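Local coordinates for protein nicotinate-nucleotide--dimethylbenzimidazole phosphoribosyltransferase (Thermus thermophilus HB8, PDB 1WX1) that probably catalyses the transfer of phosphoribose from nicotinate mononucleotide to 5,6-dimethylbenzimidazole, giving alpha-ribazole 5'-phosphate for cobalamin biosynthesis, at residues L174-L179 against L259-K263; D250-A256 against G282-L287. Residue numbers count along the deposited sequence, not the author numbering.

Contact 1 (L174-L179 against L259-K263); sequences LTAALL and LLAWK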
ATOM      1  N   LEU A 174     -20.983  19.837  -0.800  1.00 17.07           N
ATOM      2  CA  LEU A 174     -19.883  20.692  -0.385  1.00 16.54           C
ATOM      3  C   LEU A 174     -18.799  20.732  -1.457  1.00 17.18           C
ATOM      4  O   LEU A 174     -18.240  21.791  -1.750  1.00 18.61           O
ATOM      5  CB  LEU A 174     -19.293  20.191   0.935  1.00 17.53           C
ATOM      6  CG  LEU A 174     -18.101  20.987   1.480  1.00 19.45           C
ATOM      7  CD1 LEU A 174     -18.501  22.447   1.666  1.00 19.12           C
ATOM      8  CD2 LEU A 174     -17.648  20.390   2.808  1.00 16.40           C
ATOM      9  N   THR A 175     -18.508  19.580  -2.049  1.00 17.67           N
ATOM     10  CA  THR A 175     -17.483  19.520  -3.082  1.00 18.32           C
ATOM     11  C   THR A 175     -17.912  20.333  -4.301  1.00 20.42           C
ATOM     12  O   THR A 175     -17.142  21.139  -4.826  1.00 20.54           O
ATOM     13  CB  THR A 175     -17.207  18.070  -3.498  1.00 17.31           C
ATOM     14  OG1 THR A 175     -16.690  17.345  -2.374  1.00 17.87           O
ATOM     15  CG2 THR A 175     -16.193  18.022  -4.639  1.00 18.80           C
ATOM     16  N   ALA A 176     -19.149  20.126  -4.744  1.00 21.18           N
ATOM     17  CA  ALA A 176     -19.671  20.850  -5.895  1.00 21.96           C
ATOM     18  C   ALA A 176     -19.644  22.358  -5.642  1.00 22.04           C
ATOM     19  O   ALA A 176     -19.239  23.136  -6.510  1.00 23.06           O
ATOM     20  CB  ALA A 176     -21.100  20.388  -6.204  1.00 20.69           C
ATOM     21  N   ALA A 177     -20.055  22.767  -4.447  1.00 20.99           N
ATOM     22  CA  ALA A 177     -20.086  24.178  -4.093  1.00 22.20           C
ATOM     23  C   ALA A 177     -18.696  24.819  -4.073  1.00 24.72           C
ATOM     24  O   ALA A 177     -18.498  25.903  -4.625  1.00 22.47           O
ATOM     25  CB  ALA A 177     -20.770  24.362  -2.741  1.00 20.18           C
ATOM     26  N   LEU A 178     -17.737  24.148  -3.441  1.00 23.27           N
ATOM     27  CA  LEU A 178     -16.375  24.667  -3.352  1.00 24.22           C
ATOM     28  C   LEU A 178     -15.624  24.652  -4.679  1.00 25.35           C
ATOM     29  O   LEU A 178     -14.830  25.548  -4.951  1.00 28.03           O
ATOM     30  CB  LEU A 178     -15.567  23.868  -2.325  1.00 21.86           C
ATOM     31  CG  LEU A 178     -16.092  23.864  -0.890  1.00 22.34           C
ATOM     32  CD1 LEU A 178     -15.150  23.055  -0.004  1.00 21.89           C
ATOM     33  CD2 LEU A 178     -16.200  25.287  -0.386  1.00 24.29           C
ATOM     34  N   LEU A 179     -15.864  23.631  -5.496  1.00 26.45           N
ATOM     35  CA  LEU A 179     -15.176  23.514  -6.775  1.00 28.95           C
ATOM     36  C   LEU A 179     -15.991  24.021  -7.964  1.00 31.76           C
ATOM     37  O   LEU A 179     -15.483  24.087  -9.082  1.00 32.87           O
ATOM     38  CB  LEU A 179     -14.781  22.061  -7.021  1.00 26.52           C
ATOM     39  CG  LEU A 179     -13.904  21.407  -5.950  1.00 26.35           C
ATOM     40  CD1 LEU A 179     -13.542  20.012  -6.402  1.00 25.89           C
ATOM     41  CD2 LEU A 179     -12.645  22.230  -5.713  1.00 25.36           C
ATOM     42  N   LEU A 259     -10.926  19.831   1.408  1.00 17.42           N
ATOM     43  CA  LEU A 259     -11.110  20.897   0.420  1.00 17.66           C
ATOM     44  C   LEU A 259     -11.546  22.173   1.124  1.00 18.37           C
ATOM     45  O   LEU A 259     -11.107  23.281   0.775  1.00 16.51           O
ATOM     46  CB  LEU A 259     -12.163  20.494  -0.621  1.00 18.66           C
ATOM     47  CG  LEU A 259     -11.739  19.451  -1.658  1.00 20.28           C
ATOM     48  CD1 LEU A 259     -12.926  19.111  -2.549  1.00 21.68           C
ATOM     49  CD2 LEU A 259     -10.584  19.994  -2.496  1.00 20.88           C
ATOM     50  N   LEU A 260     -12.419  22.020   2.118  1.00 15.02           N
ATOM     51  CA  LEU A 260     -12.896  23.165   2.878  1.00 15.63           C
ATOM     52  C   LEU A 260     -11.727  23.812   3.619  1.00 15.70           C
ATOM     53  O   LEU A 260     -11.584  25.038   3.629  1.00 15.56           O
ATOM     54  CB  LEU A 260     -13.978  22.733   3.878  1.00 16.74           C
ATOM     55  CG  LEU A 260     -14.508  23.829   4.809  1.00 17.12           C
ATOM     56  CD1 LEU A 260     -14.990  25.026   3.999  1.00 17.72           C
ATOM     57  CD2 LEU A 260     -15.636  23.263   5.662  1.00 18.10           C
ATOM     58  N   ALA A 261     -10.889  22.981   4.234  1.00 15.92           N
ATOM     59  CA  ALA A 261      -9.725  23.471   4.968  1.00 16.76           C
ATOM     60  C   ALA A 261      -8.786  24.205   4.008  1.00 17.17           C
ATOM     61  O   ALA A 261      -8.254  25.271   4.330  1.00 16.67           O
ATOM     62  CB  ALA A 261      -8.992  22.297   5.629  1.00 13.31           C
ATOM     63  N   TRP A 262      -8.588  23.620   2.831  1.00 17.78           N
ATOM     64  CA  TRP A 262      -7.729  24.195   1.805  1.00 18.55           C
ATOM     65  C   TRP A 262      -8.233  25.579   1.391  1.00 20.03           C
ATOM     66  O   TRP A 262      -7.448  26.517   1.226  1.00 18.35           O
ATOM     67  CB  TRP A 262      -7.689  23.257   0.595  1.00 19.90           C
ATOM     68  CG  TRP A 262      -6.853  23.742  -0.546  1.00 21.86           C
ATOM     69  CD1 TRP A 262      -5.621  24.330  -0.474  1.00 24.44           C
ATOM     70  CD2 TRP A 262      -7.159  23.623  -1.936  1.00 25.09           C
ATOM     71  NE1 TRP A 262      -5.145  24.596  -1.737  1.00 25.37           N
ATOM     72  CE2 TRP A 262      -6.085  24.189  -2.662  1.00 26.47           C
ATOM     73  CE3 TRP A 262      -8.265  23.134  -2.655  1.00 26.99           C
ATOM     74  CZ2 TRP A 262      -6.045  24.228  -4.057  1.00 28.38           C
ATOM     75  CZ3 TRP A 262      -8.233  23.175  -4.050  1.00 29.94           C
ATOM     76  CH2 TRP A 262      -7.139  23.739  -4.732  1.00 28.69           C
ATOM     77  N   LYS A 263      -9.546  25.706   1.233  1.00 20.61           N
ATOM     78  CA  LYS A 263     -10.138  26.982   0.850  1.00 23.40           C
ATOM     79  C   LYS A 263      -9.897  28.038   1.918  1.00 22.79           C
ATOM     80  O   LYS A 263      -9.790  29.221   1.614  1.00 22.92           O
ATOM     81  CB  LYS A 263     -11.642  26.824   0.604  1.00 25.75           C
ATOM     82  CG  LYS A 263     -11.956  25.984  -0.616  1.00 31.20           C
ATOM     83  CD  LYS A 263     -11.236  26.528  -1.840  1.00 35.52           C
ATOM     84  CE  LYS A 263     -11.398  25.610  -3.039  1.00 37.70           C
ATOM     85  NZ  LYS A 263     -10.608  26.119  -4.192  1.00 38.52           N
TER
HETATM   86  O   HOH W   1     -12.442  27.732  -4.989  1.00 61.26           O
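Two helices of the alpha/beta fold, 167-179 and 252-264, pack roughly parallel: the axes of the two segments come within 10.6 Å at 27°, and 333 Å² is buried. Leu259 opens the second segment and points at the first; its CD1 lies 4.0 Å from both Thr175 CG2 and Leu179 CD1, so one methyl rests against a touching pair of side chains one turn apart. Leu178 CD1 spans Leu259 and Leu260, 4.0 Å from Leu259 CB and 3.6 Å from Leu260 N, and Leu174 CD2 joins 4.5 Å from Leu260 CB; Leu260 also meets Ala222 of helix 218-225. Ala261 points away, and its methyl touches Ala234 and Leu238 of helix 228-242. The leucine contacts are apolar, and no direct hydrogen bond crosses the interface. Lys263, at the solvent-exposed margin, lays its aliphatic chain along Leu178, with CG 4.3 Å from Leu178 CD2. One water closes the edge, accepting from Lys263 NZ at 2.6 Å and donating to Leu178 O at 3.2 Å.

Contact 2 (D250-A256 against G282-L287); sequences DGFPVTA and GHRHQL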
ATOM      1  N   ASP A 250      -8.356  10.474   3.391  1.00 14.71           N
ATOM      2  CA  ASP A 250      -9.050   9.205   3.294  1.00 16.43           C
ATOM      3  C   ASP A 250      -9.935   9.272   2.045  1.00 17.06           C
ATOM      4  O   ASP A 250      -9.461   9.639   0.966  1.00 17.71           O
ATOM      5  CB  ASP A 250      -9.903   8.935   4.542  1.00 14.82           C
ATOM      6  CG  ASP A 250     -10.526   7.547   4.524  1.00 20.46           C
ATOM      7  OD1 ASP A 250      -9.821   6.602   4.118  1.00 22.05           O
ATOM      8  OD2 ASP A 250     -11.708   7.395   4.917  1.00 18.66           O
ATOM      9  N   GLY A 251     -11.217   8.958   2.202  1.00 16.17           N
ATOM     10  CA  GLY A 251     -12.126   8.951   1.068  1.00 16.26           C
ATOM     11  C   GLY A 251     -12.819  10.241   0.680  1.00 15.20           C
ATOM     12  O   GLY A 251     -12.363  11.332   1.006  1.00 16.07           O
ATOM     13  N   PHE A 252     -13.951  10.095  -0.008  1.00 15.87           N
ATOM     14  CA  PHE A 252     -14.744  11.212  -0.519  1.00 15.95           C
ATOM     15  C   PHE A 252     -15.197  12.242   0.529  1.00 16.21           C
ATOM     16  O   PHE A 252     -14.934  13.438   0.378  1.00 16.03           O
ATOM     17  CB  PHE A 252     -15.946  10.643  -1.302  1.00 15.78           C
ATOM     18  CG  PHE A 252     -16.748  11.675  -2.054  1.00 17.79           C
ATOM     19  CD1 PHE A 252     -18.126  11.783  -1.852  1.00 17.19           C
ATOM     20  CD2 PHE A 252     -16.143  12.518  -2.978  1.00 16.91           C
ATOM     21  CE1 PHE A 252     -18.887  12.712  -2.566  1.00 17.99           C
ATOM     22  CE2 PHE A 252     -16.895  13.451  -3.698  1.00 18.71           C
ATOM     23  CZ  PHE A 252     -18.270  13.550  -3.489  1.00 17.88           C
ATOM     24  N   PRO A 253     -15.879  11.800   1.603  1.00 15.54           N
ATOM     25  CA  PRO A 253     -16.325  12.760   2.620  1.00 14.28           C
ATOM     26  C   PRO A 253     -15.147  13.425   3.336  1.00 13.53           C
ATOM     27  O   PRO A 253     -15.150  14.636   3.563  1.00 13.85           O
ATOM     28  CB  PRO A 253     -17.174  11.897   3.561  1.00 15.71           C
ATOM     29  CG  PRO A 253     -17.702  10.817   2.644  1.00 15.92           C
ATOM     30  CD  PRO A 253     -16.465  10.469   1.849  1.00 17.46           C
ATOM     31  N   VAL A 254     -14.134  12.639   3.687  1.00 12.07           N
ATOM     32  CA  VAL A 254     -12.964  13.203   4.363  1.00 13.32           C
ATOM     33  C   VAL A 254     -12.259  14.219   3.468  1.00 13.83           C
ATOM     34  O   VAL A 254     -11.847  15.284   3.920  1.00 14.60           O
ATOM     35  CB  VAL A 254     -11.960  12.093   4.778  1.00 14.48           C
ATOM     36  CG1 VAL A 254     -10.607  12.710   5.150  1.00 15.17           C
ATOM     37  CG2 VAL A 254     -12.526  11.318   5.974  1.00 12.90           C
ATOM     38  N   THR A 255     -12.127  13.887   2.191  1.00 13.46           N
ATOM     39  CA  THR A 255     -11.466  14.779   1.256  1.00 13.84           C
ATOM     40  C   THR A 255     -12.298  16.034   1.024  1.00 14.99           C
ATOM     41  O   THR A 255     -11.754  17.088   0.728  1.00 15.42           O
ATOM     42  CB  THR A 255     -11.167  14.044  -0.067  1.00 13.93           C
ATOM     43  OG1 THR A 255     -10.361  12.896   0.225  1.00 13.66           O
ATOM     44  CG2 THR A 255     -10.391  14.943  -1.034  1.00 13.59           C
ATOM     45  N   ALA A 256     -13.618  15.930   1.170  1.00 16.37           N
ATOM     46  CA  ALA A 256     -14.468  17.110   1.018  1.00 15.67           C
ATOM     47  C   ALA A 256     -14.118  18.047   2.178  1.00 15.98           C
ATOM     48  O   ALA A 256     -14.071  19.268   2.019  1.00 15.20           O
ATOM     49  CB  ALA A 256     -15.948  16.718   1.076  1.00 13.36           C
ATOM     50  N   GLY A 282     -16.785  10.911  -7.325  1.00 21.96           N
ATOM     51  CA  GLY A 282     -16.298  12.248  -7.037  1.00 21.60           C
ATOM     52  C   GLY A 282     -14.923  12.369  -6.403  1.00 19.98           C
ATOM     53  O   GLY A 282     -14.329  13.446  -6.423  1.00 17.95           O
ATOM     54  N   HIS A 283     -14.405  11.280  -5.845  1.00 19.68           N
ATOM     55  CA  HIS A 283     -13.095  11.316  -5.198  1.00 19.45           C
ATOM     56  C   HIS A 283     -11.983  11.721  -6.174  1.00 19.68           C
ATOM     57  O   HIS A 283     -11.132  12.549  -5.878  1.00 17.62           O
ATOM     58  CB  HIS A 283     -12.807   9.927  -4.627  1.00 18.28           C
ATOM     59  CG  HIS A 283     -11.760  10.034  -3.549  1.00 17.90           C
ATOM     60  ND1 HIS A 283     -10.928   9.017  -3.215  1.00 17.95           N
ATOM     61  CD2 HIS A 283     -11.465  11.133  -2.737  1.00 17.67           C
ATOM     62  CE1 HIS A 283     -10.150   9.494  -2.225  1.00 17.42           C
ATOM     63  NE2 HIS A 283     -10.448  10.759  -1.918  1.00 17.55           N
ATOM     64  N   ARG A 284     -11.977  11.137  -7.368  1.00 20.59           N
ATOM     65  CA  ARG A 284     -10.945  11.474  -8.343  1.00 23.69           C
ATOM     66  C   ARG A 284     -10.948  12.969  -8.666  1.00 23.04           C
ATOM     67  O   ARG A 284      -9.886  13.577  -8.811  1.00 21.82           O
ATOM     68  CB  ARG A 284     -11.124  10.665  -9.634  1.00 28.33           C
ATOM     69  CG  ARG A 284     -10.155  11.078 -10.746  1.00 34.58           C
ATOM     70  CD  ARG A 284      -8.687  10.915 -10.334  1.00 39.30           C
ATOM     71  NE  ARG A 284      -8.184   9.566 -10.590  1.00 45.22           N
ATOM     72  CZ  ARG A 284      -6.974   9.132 -10.241  1.00 46.42           C
ATOM     73  NH1 ARG A 284      -6.131   9.940  -9.613  1.00 47.24           N
ATOM     74  NH2 ARG A 284      -6.602   7.892 -10.533  1.00 47.16           N
ATOM     75  N   HIS A 285     -12.135  13.562  -8.773  1.00 20.28           N
ATOM     76  CA  HIS A 285     -12.241  14.985  -9.072  1.00 21.58           C
ATOM     77  C   HIS A 285     -11.614  15.823  -7.971  1.00 21.23           C
ATOM     78  O   HIS A 285     -10.944  16.821  -8.242  1.00 18.55           O
ATOM     79  CB  HIS A 285     -13.706  15.392  -9.241  1.00 24.57           C
ATOM     80  CG  HIS A 285     -14.364  14.779 -10.435  1.00 29.58           C
ATOM     81  ND1 HIS A 285     -13.955  15.043 -11.725  1.00 33.65           N
ATOM     82  CD2 HIS A 285     -15.398  13.911 -10.538  1.00 30.66           C
ATOM     83  CE1 HIS A 285     -14.710  14.364 -12.571  1.00 35.31           C
ATOM     84  NE2 HIS A 285     -15.593  13.669 -11.875  1.00 34.41           N
ATOM     85  N   GLN A 286     -11.840  15.419  -6.726  1.00 18.38           N
ATOM     86  CA  GLN A 286     -11.285  16.139  -5.588  1.00 17.71           C
ATOM     87  C   GLN A 286      -9.761  16.073  -5.596  1.00 16.43           C
ATOM     88  O   GLN A 286      -9.088  17.083  -5.386  1.00 16.80           O
ATOM     89  CB  GLN A 286     -11.795  15.536  -4.280  1.00 17.66           C
ATOM     90  CG  GLN A 286     -13.302  15.609  -4.092  1.00 17.16           C
ATOM     91  CD  GLN A 286     -13.733  14.868  -2.850  1.00 16.82           C
ATOM     92  OE1 GLN A 286     -13.251  13.774  -2.588  1.00 15.65           O
ATOM     93  NE2 GLN A 286     -14.645  15.454  -2.084  1.00 16.84           N
ATOM     94  N   LEU A 287      -9.230  14.876  -5.816  1.00 16.83           N
ATOM     95  CA  LEU A 287      -7.788  14.679  -5.838  1.00 18.65           C
ATOM     96  C   LEU A 287      -7.146  15.439  -6.995  1.00 19.25           C
ATOM     97  O   LEU A 287      -6.034  15.955  -6.863  1.00 20.48           O
ATOM     98  CB  LEU A 287      -7.455  13.190  -5.920  1.00 18.35           C
ATOM     99  CG  LEU A 287      -7.849  12.372  -4.682  1.00 18.77           C
ATOM    100  CD1 LEU A 287      -7.383  10.946  -4.857  1.00 20.74           C
ATOM    101  CD2 LEU A 287      -7.226  12.983  -3.425  1.00 19.78           C
TER
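The start of helix 252-264, just after strand 247-249 of the parallel sheet, packs on helix 281-290; the short axes approach to 9.6 Å at 30°, and every touching residue is buried. Gly251 is the N-cap. Its carbonyl receives Thr255 N at 2.8 Å and also Thr255 OG1 at 2.7 Å, a bond that the m rotamer of Thr255 (chi1 -58°) permits by folding the hydroxyl back along the helix. With its proton directed to Gly251 O, Thr255 OG1 can accept from His283 NE2 at 3.0 Å. The imidazole, at chi1 -159°, is fixed at its other nitrogen too, because ND1 pairs with Ser278 N. One ring face meets the cap: Gly251 CA sits 4.1 Å from the centroid of the His283 ring, 26° off the normal, a CH-pi contact. Phe252, in a t rotamer, extends its ring to Gly282, with CE2 3.5 Å from Gly282 C; a CB on Gly282 would clash with that ring. Asp250 points away from this interface and takes backbone NH groups of Gly305 and Ala308; its side chain is about 6 Å from that of Glu304, the predicted proton acceptor. Gln286, with chi1 m and chi2 t, stretches across to helix 252-264. Its amide nitrogen probably bonds Thr175 OG1, itself bonded to Ala171 O, while OE1 rests 3.3 Å from Thr255 CB; across the interface Gln286 NE2 donates to Phe252 O at 3.2 Å, with an N-H...O angle of 155°.

Overall arrangement
From the N terminus, the chain first supplies 174-179, the end of helix 167-179, and then passes through mainly helical structure to strand 247-249 and segment 250-256. Segment 259-263 follows on the same helix and closes contact 1 across 79 intervening residues. Contact 2 closes later, when 282-287 returns over 25 residues that include strand 272-274. The segments alternate in sequence, so the two loops cross. Helix 252-264 is common to both contacts and ties helix 167-179 to helix 281-290. With centres 10 Å apart, the contacts also meet directly: Thr175 OG1, which also bonds Ala171 O of its own helix, and Gln286 NE2, 2.8 Å apart, form a probable hydrogen bond, and Leu259 CD1 packs 3.8 Å from Gln286 CG.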